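Local coordinates for endo-1,4-beta-xylanase D (PDB 1W0N), which probably binds xylan in a calcium-dependent manner through this family 36 carbohydrate-binding module, part of a xylanase that hydrolyses 1,4-beta-xylosidic linkages, at residues A[58-63]-A[92-97]. Sequence-based numbering, arbitrary orientation.
Sequences NISVRG and PTVQTL
Ile59, Val61 and Gly63 each exchange a pair of backbone hydrogen bonds with Leu97, Gln95 and Thr93 respectively, joining the strands antiparallel, with axes 4.6 Å apart at closest approach. Between the Ile59-Leu97 and Val61-Gln95 pairs, Ser60 and Thr96 form a non-hydrogen-bonded pair whose hydroxyls meet, OG to OG1, at 2.8 Å; each oxygen is anti to its own carbonyl carbon (chi1 -71° and -60°), which brings the two together across the strands, and either could be the donor. Arg62 and Val94 form the next such pair, on the same face, with Val94 CG1 3.7 Å from Ser60 CB and CG2 4.1 Å from Arg62 CB. Arg62 then runs out extended, and Pro92 CB sits 3.4 Å above its guanidinium plane, displaced from the centre and nearest NH2. NH1 is salt-bridged to Asp125, a calcium ligand, making Arg62 a probable second-shell residue of that site. An alanine in place of Arg62 would probably leave Asp125 without this countercharge and uncover the side of Pro92 that the guanidinium now covers. On the other face, Gln95 NE2 donates an almost straight bond to Thr93 OG1 (2.9 Å). Strand 56-65 is flanked across its other edge by strand 122-130, while Val61 packs on both Phe85 and Phe87, Leu97 on Phe85 and Gln95 on Phe87, in strand 80-88 of the opposing sheet of the beta-sandwich.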
# COMPACT_ATOMS: atom_id res chain seq x y z
N ASN A 58 -2.57 -8.39 -11.10
CA ASN A 58 -3.56 -8.00 -10.12
C ASN A 58 -2.84 -7.76 -8.81
O ASN A 58 -1.91 -8.49 -8.45
CB ASN A 58 -4.59 -9.12 -9.94
CG ASN A 58 -5.27 -9.51 -11.23
OD1 ASN A 58 -5.36 -10.73 -11.57
ND2 ASN A 58 -5.75 -8.56 -11.93
N ILE A 59 -3.26 -6.70 -8.10
CA ILE A 59 -2.58 -6.31 -6.88
C ILE A 59 -3.61 -6.11 -5.78
O ILE A 59 -4.54 -5.32 -5.95
CB ILE A 59 -1.78 -5.02 -7.06
CG1 ILE A 59 -0.89 -5.05 -8.30
CG2 ILE A 59 -0.91 -4.78 -5.83
CD1 ILE A 59 -1.25 -4.10 -9.31
N SER A 60 -3.42 -6.81 -4.66
CA SER A 60 -4.30 -6.64 -3.51
C SER A 60 -3.50 -6.17 -2.31
O SER A 60 -2.34 -6.54 -2.14
CB SER A 60 -5.04 -7.93 -3.19
OG SER A 60 -6.03 -8.25 -4.15
N VAL A 61 -4.14 -5.35 -1.49
CA VAL A 61 -3.57 -4.89 -0.23
C VAL A 61 -4.63 -5.09 0.84
O VAL A 61 -5.78 -4.69 0.66
CB VAL A 61 -3.11 -3.42 -0.29
CG1 VAL A 61 -2.74 -2.88 1.09
CG2 VAL A 61 -1.92 -3.29 -1.23
N ARG A 62 -4.23 -5.71 1.97
CA ARG A 62 -5.09 -5.75 3.14
C ARG A 62 -4.76 -4.53 3.99
O ARG A 62 -3.59 -4.28 4.29
CB ARG A 62 -4.90 -7.04 3.93
CG ARG A 62 -5.82 -7.13 5.13
CD ARG A 62 -5.84 -8.51 5.75
NE ARG A 62 -6.86 -8.64 6.78
CZ ARG A 62 -6.66 -8.80 8.09
NH1 ARG A 62 -5.44 -8.73 8.62
NH2 ARG A 62 -7.71 -9.02 8.89
N GLY A 63 -5.79 -3.77 4.34
CA GLY A 63 -5.60 -2.53 5.06
C GLY A 63 -6.84 -2.14 5.84
O GLY A 63 -7.86 -2.82 5.79
N PRO A 92 -10.34 -4.33 8.92
CA PRO A 92 -9.53 -4.60 7.73
C PRO A 92 -10.31 -5.26 6.61
O PRO A 92 -11.14 -6.15 6.84
CB PRO A 92 -8.43 -5.54 8.25
CG PRO A 92 -8.33 -5.20 9.73
CD PRO A 92 -9.76 -4.94 10.14
N THR A 93 -9.98 -4.87 5.38
CA THR A 93 -10.44 -5.56 4.19
C THR A 93 -9.29 -5.70 3.20
O THR A 93 -8.30 -4.99 3.28
CB THR A 93 -11.60 -4.84 3.47
OG1 THR A 93 -11.14 -3.62 2.89
CG2 THR A 93 -12.79 -4.51 4.39
N VAL A 94 -9.50 -6.62 2.25
CA VAL A 94 -8.61 -6.76 1.12
C VAL A 94 -9.21 -5.95 -0.04
O VAL A 94 -10.34 -6.20 -0.47
CB VAL A 94 -8.42 -8.24 0.72
CG1 VAL A 94 -7.59 -8.36 -0.55
CG2 VAL A 94 -7.77 -9.03 1.86
N GLN A 95 -8.43 -4.99 -0.53
CA GLN A 95 -8.80 -4.16 -1.67
C GLN A 95 -7.90 -4.53 -2.84
O GLN A 95 -6.78 -4.98 -2.65
CB GLN A 95 -8.68 -2.69 -1.29
CG GLN A 95 -9.65 -2.28 -0.19
CD GLN A 95 -11.10 -2.30 -0.63
OE1 GLN A 95 -11.42 -1.94 -1.78
NE2 GLN A 95 -11.98 -2.66 0.27
N THR A 96 -8.41 -4.31 -4.06
CA THR A 96 -7.77 -4.83 -5.25
C THR A 96 -7.76 -3.80 -6.38
O THR A 96 -8.73 -3.07 -6.60
CB THR A 96 -8.53 -6.10 -5.71
OG1 THR A 96 -8.48 -7.07 -4.65
CG2 THR A 96 -7.91 -6.74 -6.95
N LEU A 97 -6.63 -3.80 -7.10
CA LEU A 97 -6.46 -3.15 -8.39
C LEU A 97 -6.15 -4.26 -9.39
O LEU A 97 -5.13 -4.93 -9.28
CB LEU A 97 -5.29 -2.17 -8.36
CG LEU A 97 -5.51 -0.91 -7.52
CD1 LEU A 97 -4.20 -0.15 -7.32
CD2 LEU A 97 -6.54 -0.01 -8.22